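Local structure of putative hydrolase (Shewanella frigidimarina, 3LHO) at residues A[25-30]-A[184-189]; A[36-41]-A[88-93]; A[166-171]-A[232-237]; A[177-182]-A[207-212]. The protein probably acts as an iron(II)-dependent dioxygenase that converts 2-oxoadipate to 2-hydroxyglutarate with loss of carbon dioxide. One frame throughout, in Å; residues are numbered along the deposited sequence. Where two conformers were deposited one is given.

Interaction 1 (A[25-30]-A[184-189])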
loop_
_atom_site.group_PDB
_atom_site.type_symbol
_atom_site.label_atom_id
_atom_site.label_comp_id
_atom_site.label_asym_id
_atom_site.label_seq_id
_atom_site.Cartn_x
_atom_site.Cartn_y
_atom_site.Cartn_z
ATOM N N ALA A 25 1.035 9.958 -10.479
ATOM C CA ALA A 25 0.853 11.413 -10.619
ATOM C C ALA A 25 0.123 11.704 -11.941
ATOM O O ALA A 25 -0.821 12.522 -11.999
ATOM C CB ALA A 25 2.199 12.185 -10.518
ATOM N N LYS A 26 0.503 10.991 -12.990
ATOM C CA LYS A 26 -0.082 11.250 -14.319
ATOM C C LYS A 26 -1.550 10.808 -14.394
ATOM O O LYS A 26 -2.389 11.543 -14.903
ATOM C CB LYS A 26 0.736 10.574 -15.426
ATOM C CG LYS A 26 2.146 11.120 -15.559
ATOM C CD LYS A 26 2.875 10.427 -16.705
ATOM C CE LYS A 26 4.315 10.883 -16.863
ATOM N NZ LYS A 26 5.057 10.020 -17.839
ATOM N N ILE A 27 -1.845 9.610 -13.904
ATOM C CA ILE A 27 -3.214 9.095 -13.935
ATOM C C ILE A 27 -4.135 9.950 -13.025
ATOM O O ILE A 27 -5.272 10.203 -13.386
ATOM C CB ILE A 27 -3.252 7.598 -13.605
ATOM C CG1 ILE A 27 -2.505 6.832 -14.715
ATOM C CG2 ILE A 27 -4.721 7.097 -13.429
ATOM C CD1 ILE A 27 -2.177 5.393 -14.402
ATOM N N HIS A 28 -3.627 10.430 -11.884
ATOM C CA HIS A 28 -4.392 11.341 -11.018
ATOM C C HIS A 28 -4.825 12.582 -11.815
ATOM O O HIS A 28 -5.988 12.947 -11.799
ATOM C CB HIS A 28 -3.572 11.749 -9.780
ATOM C CG HIS A 28 -4.351 12.543 -8.771
ATOM N ND1 HIS A 28 -4.492 13.919 -8.853
ATOM C CD2 HIS A 28 -5.022 12.161 -7.651
ATOM C CE1 HIS A 28 -5.226 14.344 -7.832
ATOM N NE2 HIS A 28 -5.553 13.299 -7.083
ATOM N N GLN A 29 -3.882 13.217 -12.507
ATOM C CA GLN A 29 -4.184 14.354 -13.379
ATOM C C GLN A 29 -5.187 13.974 -14.491
ATOM O O GLN A 29 -6.168 14.695 -14.715
ATOM C CB GLN A 29 -2.880 14.950 -13.956
ATOM C CG GLN A 29 -3.039 16.207 -14.808
ATOM C CD GLN A 29 -3.693 17.368 -14.067
ATOM O OE1 GLN A 29 -3.559 17.502 -12.852
ATOM N NE2 GLN A 29 -4.404 18.212 -14.803
ATOM N N LEU A 30 -4.969 12.844 -15.159
ATOM C CA LEU A 30 -5.887 12.375 -16.208
ATOM C C LEU A 30 -7.353 12.229 -15.753
ATOM O O LEU A 30 -8.271 12.706 -16.428
ATOM C CB LEU A 30 -5.395 11.042 -16.761
ATOM C CG LEU A 30 -6.207 10.326 -17.855
ATOM C CD1 LEU A 30 -6.009 11.033 -19.195
ATOM C CD2 LEU A 30 -5.798 8.844 -18.010
ATOM N N GLN A 184 -10.060 1.116 -19.952
ATOM C CA GLN A 184 -9.947 1.475 -21.363
ATOM C C GLN A 184 -9.346 2.878 -21.508
ATOM O O GLN A 184 -8.459 3.069 -22.332
ATOM C CB GLN A 184 -11.297 1.346 -22.083
ATOM C CG GLN A 184 -11.229 1.391 -23.618
ATOM C CD GLN A 184 -10.208 0.407 -24.193
ATOM O OE1 GLN A 184 -10.139 -0.756 -23.783
ATOM N NE2 GLN A 184 -9.378 0.888 -25.109
ATOM N N ALA A 185 -9.784 3.836 -20.684
ATOM C CA ALA A 185 -9.238 5.211 -20.714
ATOM C C ALA A 185 -7.742 5.223 -20.389
ATOM O O ALA A 185 -6.976 6.036 -20.915
ATOM C CB ALA A 185 -9.984 6.131 -19.726
ATOM N N LEU A 186 -7.344 4.360 -19.463
ATOM C CA LEU A 186 -5.948 4.276 -19.069
ATOM C C LEU A 186 -5.108 3.751 -20.236
ATOM O O LEU A 186 -4.065 4.308 -20.545
ATOM C CB LEU A 186 -5.783 3.344 -17.875
ATOM C CG LEU A 186 -6.480 3.797 -16.594
ATOM C CD1 LEU A 186 -6.233 2.762 -15.501
ATOM C CD2 LEU A 186 -6.013 5.194 -16.210
ATOM N N LYS A 187 -5.571 2.677 -20.859
ATOM C CA LYS A 187 -4.847 2.119 -22.026
ATOM C C LYS A 187 -4.785 3.109 -23.199
ATOM O O LYS A 187 -3.723 3.279 -23.801
ATOM C CB LYS A 187 -5.463 0.797 -22.460
ATOM C CG LYS A 187 -5.126 -0.326 -21.488
ATOM C CD LYS A 187 -6.298 -1.231 -21.243
ATOM C CE LYS A 187 -6.462 -2.264 -22.283
ATOM N NZ LYS A 187 -7.512 -3.188 -21.887
ATOM N N GLN A 188 -5.904 3.769 -23.493
ATOM C CA GLN A 188 -5.952 4.810 -24.541
ATOM C C GLN A 188 -4.980 5.967 -24.253
ATOM O O GLN A 188 -4.391 6.526 -25.184
ATOM C CB GLN A 188 -7.369 5.352 -24.723
ATOM C CG GLN A 188 -8.294 4.401 -25.503
ATOM C CD GLN A 188 -9.759 4.843 -25.501
ATOM O OE1 GLN A 188 -10.116 5.895 -24.955
ATOM N NE2 GLN A 188 -10.618 4.022 -26.097
ATOM N N ALA A 189 -4.776 6.298 -22.977
ATOM C CA ALA A 189 -3.803 7.347 -22.590
ATOM C C ALA A 189 -2.344 6.846 -22.542
ATOM O O ALA A 189 -1.424 7.609 -22.207
ATOM C CB ALA A 189 -4.198 7.966 -21.230
#
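The helix turn carrying Ile27 and Leu30 runs at 116° to the one carrying Leu186, and the short axes come no closer than 11.5 Å, a wide spacing that is bridged mainly by branched aliphatic side chains. This is helix-to-helix packing on one side of the mixed sheet of a glyoxalase-clan domain, joining helix 22-32 to helix 179-188. One methyl of Leu186, CD2, does most of the work from its side. Ile27 CG2 meets Leu186 CD2 at 3.6 Å, the two side chains crossing at about a right angle. CG2 of Ile27 is anti to the backbone N of Ile27, beside the carbonyl carbon. Beneath the pair lies Phe236 of strand 235-239, touched by both Ile27 and Leu186, so the buried end of the contact rests on the sheet. Farther along helix 22-32, Leu30 reaches over at the more open end of the contact. Leu30 CD2 sits 4.1 Å from Leu186 CD2 and 3.7 Å from Ala189 CB, just where helix 179-188 gives out.

Interaction 2 (A[36-41]-A[88-93]). With NI (nickel (II) ion), chain B.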
loop_
_atom_site.group_PDB
_atom_site.type_symbol
_atom_site.label_atom_id
_atom_site.label_comp_id
_atom_site.label_asym_id
_atom_site.label_seq_id
_atom_site.Cartn_x
_atom_site.Cartn_y
_atom_site.Cartn_z
ATOM N N PRO A 36 -8.844 17.008 -6.762
ATOM C CA PRO A 36 -8.510 15.814 -6.016
ATOM C C PRO A 36 -9.513 14.685 -6.352
ATOM O O PRO A 36 -10.649 14.943 -6.759
ATOM C CB PRO A 36 -8.623 16.266 -4.557
ATOM C CG PRO A 36 -9.618 17.358 -4.575
ATOM C CD PRO A 36 -9.670 17.932 -5.966
ATOM N N ILE A 37 -9.022 13.461 -6.257
ATOM C CA ILE A 37 -9.728 12.237 -6.603
ATOM C C ILE A 37 -9.977 11.557 -5.271
ATOM O O ILE A 37 -9.074 11.537 -4.436
ATOM C CB ILE A 37 -8.783 11.352 -7.446
ATOM C CG1 ILE A 37 -8.640 11.931 -8.858
ATOM C CG2 ILE A 37 -9.265 9.936 -7.532
ATOM C CD1 ILE A 37 -9.948 12.086 -9.537
ATOM N N ILE A 38 -11.161 10.982 -5.057
ATOM C CA ILE A 38 -11.400 10.232 -3.842
ATOM C C ILE A 38 -10.715 8.841 -3.931
ATOM O O ILE A 38 -10.941 8.056 -4.888
ATOM C CB ILE A 38 -12.931 10.056 -3.553
ATOM C CG1 ILE A 38 -13.594 11.443 -3.395
ATOM C CG2 ILE A 38 -13.147 9.134 -2.328
ATOM C CD1 ILE A 38 -13.002 12.272 -2.323
ATOM N N ASN A 39 -9.927 8.521 -2.908
ATOM C CA ASN A 39 -9.290 7.206 -2.823
ATOM C C ASN A 39 -10.117 6.176 -2.031
ATOM O O ASN A 39 -10.712 6.498 -1.003
ATOM C CB ASN A 39 -7.901 7.370 -2.209
ATOM C CG ASN A 39 -6.976 8.207 -3.074
ATOM O OD1 ASN A 39 -6.416 9.239 -2.623
ATOM N ND2 ASN A 39 -6.827 7.804 -4.317
ATOM N N ASP A 40 -10.183 4.952 -2.525
ATOM C CA ASP A 40 -10.793 3.844 -1.780
ATOM C C ASP A 40 -9.948 3.465 -0.557
ATOM O O ASP A 40 -10.475 3.240 0.546
ATOM C CB ASP A 40 -10.893 2.589 -2.678
ATOM C CG ASP A 40 -11.552 1.424 -1.963
ATOM O OD1 ASP A 40 -12.751 1.538 -1.676
ATOM O OD2 ASP A 40 -10.885 0.425 -1.592
ATOM N N HIS A 41 -8.633 3.380 -0.780
ATOM C CA HIS A 41 -7.695 2.987 0.268
ATOM C C HIS A 41 -6.272 3.314 -0.059
ATOM O O HIS A 41 -5.955 3.653 -1.225
ATOM C CB HIS A 41 -7.841 1.475 0.652
ATOM C CG HIS A 41 -7.412 0.483 -0.395
ATOM N ND1 HIS A 41 -8.287 -0.031 -1.339
ATOM C CD2 HIS A 41 -6.233 -0.182 -0.573
ATOM C CE1 HIS A 41 -7.655 -0.927 -2.075
ATOM N NE2 HIS A 41 -6.418 -1.049 -1.618
ATOM N N ASP A 88 -15.374 10.547 8.111
ATOM C CA ASP A 88 -15.557 11.224 6.825
ATOM C C ASP A 88 -15.366 10.245 5.650
ATOM O O ASP A 88 -14.236 9.754 5.394
ATOM C CB ASP A 88 -14.548 12.354 6.735
ATOM C CG ASP A 88 -14.650 13.170 5.448
ATOM O OD1 ASP A 88 -15.437 12.858 4.545
ATOM O OD2 ASP A 88 -13.866 14.116 5.344
ATOM N N PRO A 89 -16.453 9.972 4.909
ATOM C CA PRO A 89 -16.372 9.006 3.792
ATOM C C PRO A 89 -15.471 9.428 2.638
ATOM O O PRO A 89 -15.087 8.585 1.853
ATOM C CB PRO A 89 -17.825 8.892 3.322
ATOM C CG PRO A 89 -18.382 10.232 3.603
ATOM C CD PRO A 89 -17.780 10.623 4.949
ATOM N N LYS A 90 -15.087 10.706 2.540
ATOM C CA LYS A 90 -14.099 11.125 1.540
ATOM C C LYS A 90 -12.688 10.575 1.819
ATOM O O LYS A 90 -11.855 10.558 0.924
ATOM C CB LYS A 90 -13.980 12.647 1.480
ATOM C CG LYS A 90 -15.230 13.358 0.950
ATOM C CD LYS A 90 -14.929 14.835 0.643
ATOM C CE LYS A 90 -16.184 15.619 0.223
ATOM N NZ LYS A 90 -17.061 16.016 1.376
ATOM N N GLN A 91 -12.419 10.204 3.073
ATOM C CA GLN A 91 -11.094 9.780 3.457
ATOM C C GLN A 91 -10.906 8.318 3.085
ATOM O O GLN A 91 -11.847 7.532 3.100
ATOM C CB GLN A 91 -10.828 10.052 4.948
ATOM C CG GLN A 91 -10.885 11.539 5.361
ATOM C CD GLN A 91 -9.864 12.380 4.658
ATOM O OE1 GLN A 91 -8.842 11.885 4.179
ATOM N NE2 GLN A 91 -10.133 13.660 4.575
ATOM N N PRO A 92 -9.686 7.959 2.683
ATOM C CA PRO A 92 -9.468 6.591 2.304
ATOM C C PRO A 92 -9.572 5.610 3.476
ATOM O O PRO A 92 -9.240 5.952 4.612
ATOM C CB PRO A 92 -8.031 6.626 1.748
ATOM C CG PRO A 92 -7.412 7.837 2.298
ATOM C CD PRO A 92 -8.513 8.814 2.438
ATOM N N LYS A 93 -9.969 4.373 3.218
ATOM C CA LYS A 93 -9.686 3.337 4.141
ATOM C C LYS A 93 -8.182 3.120 4.195
ATOM O O LYS A 93 -7.488 3.337 3.230
ATOM C CB LYS A 93 -10.350 1.992 3.727
ATOM C CG LYS A 93 -11.855 2.057 3.597
ATOM C CD LYS A 93 -12.366 0.693 3.148
ATOM C CE LYS A 93 -13.724 0.768 2.543
ATOM N NZ LYS A 93 -13.612 1.372 1.184
HETATM NI NI NI B . -5.088 -2.484 -2.469
HETATM O O HOH W 1 -9.700 10.168 -0.552
HETATM O O HOH W 2 -13.014 6.682 0.596
HETATM O O HOH W 3 -4.237 -4.572 -3.336
HETATM O O HOH W 4 -6.548 -3.898 -2.355
HETATM O O HOH W 5 -4.783 -3.705 -0.551
#
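The imidazole of His41, whose CB lies 4.0 Å from Lys93 CB, has the Asp40 carboxylate at its edge and in its plane. Asp40 OD2 accepts from His41 ND1 at 2.6 Å through its anti lone pair, in an almost straight bond, N-H...O 171°. On the other nitrogen, His41 NE2 binds the nickel at 2.1 Å. The rings of His165, a fellow ligand, and of Phe251, edge-to-face with His41, also meet the imidazole. Asp40 OD1 turns to the second segment and makes a salt bridge of 3.0 Å with Lys93 NZ, whose chain bends at its last torsion (74°); Arg239 is a second cationic partner of the same oxygen. An alanine at Asp40 would probably leave His41 ND1 without its acceptor, the ring freer to turn about the metal, and Lys93 and Arg239 without their shared counter-charge. Behind these groups is a parallel pairing of neighbouring strands in the mixed sheet, His41 beside Lys93, with Asp40 and His41 forming a classic bulge opposite Thr167. Lys93 N donates to Asp40 O at 2.9 Å. Ahead of the bridge the chains diverge: water 1 takes the N-H of Asn39 and donates to Lys90 O at 2.6 Å. There the Ile38 methyl CD1 lies 3.9 Å from Lys90 CB, and Asn39 CB packs on Pro92 CB at 4.0 Å.

Interaction 3 (A[166-171]-A[232-237]). With NI (nickel (II) ion), chain B.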
loop_
_atom_site.group_PDB
_atom_site.type_symbol
_atom_site.label_atom_id
_atom_site.label_comp_id
_atom_site.label_asym_id
_atom_site.label_seq_id
_atom_site.Cartn_x
_atom_site.Cartn_y
_atom_site.Cartn_z
ATOM N N PHE A 166 -1.732 3.658 -3.444
ATOM C CA PHE A 166 -3.048 4.286 -3.348
ATOM C C PHE A 166 -3.994 3.606 -4.316
ATOM O O PHE A 166 -3.560 3.160 -5.386
ATOM C CB PHE A 166 -2.955 5.727 -3.741
ATOM C CG PHE A 166 -2.420 6.579 -2.669
ATOM C CD1 PHE A 166 -1.093 6.467 -2.285
ATOM C CD2 PHE A 166 -3.239 7.525 -2.045
ATOM C CE1 PHE A 166 -0.580 7.290 -1.279
ATOM C CE2 PHE A 166 -2.703 8.376 -1.065
ATOM C CZ PHE A 166 -1.408 8.205 -0.653
ATOM N N THR A 167 -5.275 3.567 -3.945
ATOM C CA THR A 167 -6.324 3.008 -4.768
ATOM C C THR A 167 -7.477 3.982 -4.977
ATOM O O THR A 167 -8.104 4.417 -4.002
ATOM C CB THR A 167 -6.879 1.726 -4.146
ATOM O OG1 THR A 167 -5.809 0.785 -3.971
ATOM C CG2 THR A 167 -7.973 1.137 -5.084
ATOM N N VAL A 168 -7.734 4.323 -6.242
ATOM C CA VAL A 168 -8.834 5.175 -6.645
ATOM C C VAL A 168 -10.174 4.522 -6.449
ATOM O O VAL A 168 -10.337 3.337 -6.749
ATOM C CB VAL A 168 -8.663 5.620 -8.115
ATOM C CG1 VAL A 168 -9.855 6.452 -8.578
ATOM C CG2 VAL A 168 -7.331 6.427 -8.242
ATOM N N SER A 169 -11.135 5.282 -5.913
ATOM C CA SER A 169 -12.469 4.800 -5.763
ATOM C C SER A 169 -13.199 5.059 -7.073
ATOM O O SER A 169 -13.510 6.229 -7.404
ATOM C CB SER A 169 -13.207 5.546 -4.640
ATOM O OG SER A 169 -14.577 5.182 -4.647
ATOM N N ILE A 170 -13.490 3.967 -7.781
ATOM C CA ILE A 170 -14.253 4.034 -9.027
ATOM C C ILE A 170 -15.684 4.492 -8.696
ATOM O O ILE A 170 -16.242 5.320 -9.412
ATOM C CB ILE A 170 -14.256 2.676 -9.786
ATOM C CG1 ILE A 170 -12.829 2.348 -10.280
ATOM C CG2 ILE A 170 -15.229 2.718 -10.974
ATOM C CD1 ILE A 170 -12.675 0.922 -10.799
ATOM N N ASN A 171 -16.244 3.970 -7.604
ATOM C CA ASN A 171 -17.558 4.399 -7.106
ATOM C C ASN A 171 -17.696 5.914 -7.164
ATOM O O ASN A 171 -18.689 6.434 -7.646
ATOM C CB ASN A 171 -17.820 3.937 -5.672
ATOM C CG ASN A 171 -17.755 2.403 -5.506
ATOM O OD1 ASN A 171 -16.729 1.757 -5.809
ATOM N ND2 ASN A 171 -18.829 1.829 -4.989
ATOM N N CYS A 232 6.096 0.782 -7.097
ATOM C CA CYS A 232 4.658 0.605 -6.791
ATOM C C CYS A 232 3.802 0.688 -8.035
ATOM O O CYS A 232 4.165 1.366 -9.008
ATOM C CB CYS A 232 4.173 1.746 -5.901
ATOM S SG CYS A 232 5.165 2.068 -4.414
ATOM N N PHE A 233 2.653 0.019 -7.986
ATOM C CA PHE A 233 1.551 0.289 -8.874
ATOM C C PHE A 233 0.537 1.275 -8.234
ATOM O O PHE A 233 0.603 1.558 -7.037
ATOM C CB PHE A 233 0.825 -1.012 -9.260
ATOM C CG PHE A 233 0.375 -1.852 -8.101
ATOM C CD1 PHE A 233 -0.728 -1.472 -7.336
ATOM C CD2 PHE A 233 1.029 -3.030 -7.780
ATOM C CE1 PHE A 233 -1.156 -2.240 -6.247
ATOM C CE2 PHE A 233 0.610 -3.816 -6.722
ATOM C CZ PHE A 233 -0.500 -3.412 -5.946
ATOM N N TYR A 234 -0.357 1.790 -9.091
ATOM C CA TYR A 234 -1.551 2.558 -8.733
ATOM C C TYR A 234 -2.735 1.634 -9.043
ATOM O O TYR A 234 -2.785 1.024 -10.105
ATOM C CB TYR A 234 -1.591 3.777 -9.633
ATOM C CG TYR A 234 -2.444 4.978 -9.268
ATOM C CD1 TYR A 234 -2.655 5.385 -7.937
ATOM C CD2 TYR A 234 -2.982 5.777 -10.286
ATOM C CE1 TYR A 234 -3.424 6.530 -7.646
ATOM C CE2 TYR A 234 -3.718 6.920 -9.995
ATOM C CZ TYR A 234 -3.914 7.304 -8.676
ATOM O OH TYR A 234 -4.650 8.437 -8.415
ATOM N N GLU A 235 -3.673 1.561 -8.115
ATOM C CA GLU A 235 -4.776 0.615 -8.133
ATOM C C GLU A 235 -6.133 1.340 -8.251
ATOM O O GLU A 235 -6.221 2.538 -7.988
ATOM C CB GLU A 235 -4.723 -0.188 -6.852
ATOM C CG GLU A 235 -5.594 -1.452 -6.795
ATOM C CD GLU A 235 -5.283 -2.289 -5.541
ATOM O OE1 GLU A 235 -5.748 -1.896 -4.442
ATOM O OE2 GLU A 235 -4.573 -3.329 -5.640
ATOM N N PHE A 236 -7.159 0.589 -8.673
ATOM C CA PHE A 236 -8.527 1.094 -8.927
ATOM C C PHE A 236 -9.477 0.075 -8.361
ATOM O O PHE A 236 -9.299 -1.107 -8.564
ATOM C CB PHE A 236 -8.731 1.318 -10.439
ATOM C CG PHE A 236 -7.603 2.102 -11.059
ATOM C CD1 PHE A 236 -7.639 3.478 -11.084
ATOM C CD2 PHE A 236 -6.461 1.465 -11.527
ATOM C CE1 PHE A 236 -6.555 4.201 -11.577
ATOM C CE2 PHE A 236 -5.380 2.199 -12.032
ATOM C CZ PHE A 236 -5.429 3.552 -12.040
ATOM N N ALA A 237 -10.478 0.513 -7.605
ATOM C CA ALA A 237 -11.419 -0.428 -6.997
ATOM C C ALA A 237 -12.856 0.069 -7.133
ATOM O O ALA A 237 -13.151 1.241 -6.873
ATOM C CB ALA A 237 -11.078 -0.640 -5.486
HETATM NI NI NI B . -5.088 -2.484 -2.469
HETATM O O HOH W 3 -4.237 -4.572 -3.336
HETATM O O HOH W 4 -6.548 -3.898 -2.355
HETATM O O HOH W 5 -4.783 -3.705 -0.551
#
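Thr167 gives its hydroxyl proton to an oxygen that is already a metal ligand: Thr167 OG1 donates to Glu235 OE1 at 2.7 Å. The same Glu235 OE1 binds the nickel at 2.2 Å. The hydroxyl comes in on the anti side of that oxygen, 33° out of the carboxylate plane. Glu235 CG is anti to the backbone N (chi1 -167°), and from there the extended chain carries the carboxylate to the metal, where His41, His165 and three waters are the other ligands. Water 3, one of these, donates to Glu235 OE2 at 2.6 Å. The two segments are neighbouring parallel strands of the central sheet, with Thr167 beside Glu235 on the metal side; Glu235 N, Val168 N, Ala237 N and Ile170 N bond in turn to Phe166 O, Glu235 O, Val168 O and Ala237 O. Also on that side, Thr167 CG2 packs on Ala237 CB at 3.6 Å. Opposite the metal, Val168 CG2 approaches Tyr234 OH to 3.4 Å and Val168 CB lies obliquely against the Phe236 ring, towards helix 22-32. With Glu235 OE2 at 3.3 Å from the nickel, Glu235 binds through one oxygen; the hydroxyl on OE1 and the metal-bound water on OE2 would probably restrain the carboxylate's rotation and keep OE1 on the metal.

Interaction 4 (A[177-182]-A[207-212])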
loop_
_atom_site.group_PDB
_atom_site.type_symbol
_atom_site.label_atom_id
_atom_site.label_comp_id
_atom_site.label_asym_id
_atom_site.label_seq_id
_atom_site.Cartn_x
_atom_site.Cartn_y
_atom_site.Cartn_z
ATOM N N GLU A 177 -18.564 4.734 -14.795
ATOM C CA GLU A 177 -19.361 3.787 -14.043
ATOM C C GLU A 177 -18.609 2.473 -13.784
ATOM O O GLU A 177 -18.629 1.940 -12.664
ATOM C CB GLU A 177 -20.626 3.486 -14.825
ATOM C CG GLU A 177 -21.502 2.444 -14.163
ATOM C CD GLU A 177 -22.808 2.253 -14.916
ATOM O OE1 GLU A 177 -23.123 3.069 -15.795
ATOM O OE2 GLU A 177 -23.514 1.289 -14.611
ATOM N N ARG A 178 -17.948 1.950 -14.819
ATOM C CA ARG A 178 -17.422 0.596 -14.778
ATOM C C ARG A 178 -15.914 0.601 -14.776
ATOM O O ARG A 178 -15.283 1.420 -15.466
ATOM C CB ARG A 178 -17.918 -0.219 -15.986
ATOM C CG ARG A 178 -19.458 -0.329 -16.135
ATOM C CD ARG A 178 -19.860 -1.363 -17.229
ATOM N NE ARG A 178 -19.080 -1.161 -18.457
ATOM C CZ ARG A 178 -18.592 -2.125 -19.258
ATOM N NH1 ARG A 178 -18.776 -3.426 -19.006
ATOM N NH2 ARG A 178 -17.887 -1.778 -20.336
ATOM N N ILE A 179 -15.336 -0.341 -14.026
ATOM C CA ILE A 179 -13.878 -0.541 -14.004
ATOM C C ILE A 179 -13.333 -0.766 -15.437
ATOM O O ILE A 179 -12.273 -0.223 -15.804
ATOM C CB ILE A 179 -13.437 -1.698 -12.989
ATOM C CG1 ILE A 179 -11.912 -1.695 -12.803
ATOM C CG2 ILE A 179 -13.923 -3.101 -13.448
ATOM C CD1 ILE A 179 -11.392 -2.318 -11.504
ATOM N N GLU A 180 -14.074 -1.523 -16.252
ATOM C CA GLU A 180 -13.690 -1.744 -17.657
ATOM C C GLU A 180 -13.519 -0.432 -18.414
ATOM O O GLU A 180 -12.646 -0.313 -19.245
ATOM C CB GLU A 180 -14.675 -2.647 -18.407
ATOM C CG GLU A 180 -14.753 -4.063 -17.843
ATOM C CD GLU A 180 -15.706 -4.190 -16.651
ATOM O OE1 GLU A 180 -16.231 -3.167 -16.142
ATOM O OE2 GLU A 180 -15.928 -5.327 -16.209
ATOM N N ASP A 181 -14.356 0.555 -18.118
ATOM C CA ASP A 181 -14.272 1.826 -18.814
ATOM C C ASP A 181 -13.093 2.636 -18.319
ATOM O O ASP A 181 -12.440 3.311 -19.097
ATOM C CB ASP A 181 -15.576 2.603 -18.658
ATOM C CG ASP A 181 -16.741 1.895 -19.328
ATOM O OD1 ASP A 181 -16.554 1.423 -20.469
ATOM O OD2 ASP A 181 -17.811 1.777 -18.711
ATOM N N VAL A 182 -12.800 2.565 -17.030
ATOM C CA VAL A 182 -11.579 3.236 -16.506
ATOM C C VAL A 182 -10.340 2.609 -17.139
ATOM O O VAL A 182 -9.413 3.301 -17.576
ATOM C CB VAL A 182 -11.491 3.118 -14.975
ATOM C CG1 VAL A 182 -10.148 3.681 -14.442
ATOM C CG2 VAL A 182 -12.704 3.831 -14.337
ATOM N N LEU A 207 -18.508 -8.716 -5.071
ATOM C CA LEU A 207 -18.716 -7.394 -4.462
ATOM C C LEU A 207 -17.500 -6.439 -4.516
ATOM O O LEU A 207 -17.493 -5.386 -3.866
ATOM C CB LEU A 207 -19.207 -7.530 -3.025
ATOM C CG LEU A 207 -20.431 -8.407 -2.813
ATOM C CD1 LEU A 207 -20.715 -8.461 -1.323
ATOM C CD2 LEU A 207 -21.647 -7.912 -3.590
ATOM N N LEU A 208 -16.501 -6.802 -5.309
ATOM C CA LEU A 208 -15.265 -6.039 -5.402
ATOM C C LEU A 208 -14.576 -6.309 -6.731
ATOM O O LEU A 208 -14.392 -7.462 -7.123
ATOM C CB LEU A 208 -14.315 -6.366 -4.228
ATOM C CG LEU A 208 -12.947 -5.662 -4.219
ATOM C CD1 LEU A 208 -13.157 -4.172 -4.104
ATOM C CD2 LEU A 208 -12.035 -6.151 -3.061
ATOM N N GLU A 209 -14.193 -5.239 -7.422
ATOM C CA GLU A 209 -13.393 -5.355 -8.639
ATOM C C GLU A 209 -12.194 -4.462 -8.508
ATOM O O GLU A 209 -12.344 -3.325 -8.089
ATOM C CB GLU A 209 -14.179 -4.932 -9.871
ATOM C CG GLU A 209 -15.308 -5.860 -10.266
ATOM C CD GLU A 209 -16.242 -5.228 -11.305
ATOM O OE1 GLU A 209 -16.667 -4.069 -11.141
ATOM O OE2 GLU A 209 -16.546 -5.896 -12.304
ATOM N N GLN A 210 -11.012 -4.953 -8.883
ATOM C CA GLN A 210 -9.794 -4.155 -8.803
ATOM C C GLN A 210 -8.960 -4.328 -10.055
ATOM O O GLN A 210 -9.028 -5.362 -10.722
ATOM C CB GLN A 210 -8.963 -4.516 -7.558
ATOM C CG GLN A 210 -9.631 -4.181 -6.227
ATOM C CD GLN A 210 -8.768 -4.514 -5.009
ATOM O OE1 GLN A 210 -8.558 -5.674 -4.692
ATOM N NE2 GLN A 210 -8.278 -3.495 -4.329
ATOM N N SER A 211 -8.208 -3.286 -10.381
ATOM C CA SER A 211 -7.255 -3.320 -11.476
ATOM C C SER A 211 -6.092 -2.441 -11.054
ATOM O O SER A 211 -6.202 -1.727 -10.051
ATOM C CB SER A 211 -7.914 -2.777 -12.751
ATOM O OG SER A 211 -8.178 -1.399 -12.604
ATOM N N SER A 212 -4.966 -2.548 -11.756
ATOM C CA SER A 212 -3.784 -1.753 -11.444
ATOM C C SER A 212 -2.896 -1.527 -12.643
ATOM O O SER A 212 -2.871 -2.309 -13.581
ATOM C CB SER A 212 -2.931 -2.389 -10.315
ATOM O OG SER A 212 -2.607 -3.753 -10.575
HETATM O O HOH W 6 -17.205 -2.406 -13.094
HETATM O O HOH W 7 -17.975 -4.517 -14.528
#
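Ile179, in the first turn of helix 179-188, lies across strand 208-212, an edge strand of the mixed sheet, so that a helix packs on a strand through one aliphatic side chain. Among the van der Waals contacts, Ile179 CD1 rests on the peptide between Gln210 and Ser211, 3.5 Å from Gln210 C, and reaches Ser211 OG at 3.5 Å; that hydroxyl bonds to Asn183. CG1 of Ile179 stands anti to the backbone N (chi1 -169°), and chi2, also near anti (156°), extends CD1 beyond it to the strand. Ile179 CG2 turns instead to the carboxylate, 3.7 Å from Glu209 OE1. An alanine at Ile179 would probably open a gap over the Gln210-Ser211 peptide and strip the methyl cover from beside Glu209 OE1. Of the charged groups, Glu180 OE2 and Glu209 OE2 stand 4.0 Å apart with their planes 70° from each other, a like-charge approach that might raise the pKa of one of them. Arg178, whose guanidinium has Glu180 CB over one face and whose NE bonds to Asp181 OD2 at 3.2 Å, may offset part of this charge, though its approach to Glu180 OE1 is long. Glu209 OE1 is also held by Tyr240. Water links the two segments: water 6 accepts the N-H of Ile179 at 2.9 Å and sits 2.6 Å from Glu209 OE1.

Overall arrangement
Interaction 3 is buried and lies nearest the chain's centre of the four. Interaction 2, partly buried, joins it through strands 39-47 and 165-169 and shares its nickel, and the two are built of sheet bonding plus metal-directed polar groups. Interaction 4, also buried, adds the edge strand 208-212 next to strand 235-239 and brings Gln210 close to Glu235, but swaps direct bonds for aliphatic contact and water. Interaction 1, partly buried and the farthest from the chain's centre at about 20 Å, is purely apolar and shares helix 179-188 with interaction 4. Ile27 rests on Tyr234 and Phe236 of interaction 3, Leu186 on Phe236, opposite the metal face. Chemistry thus runs from polar at the metal to aliphatic at the helices.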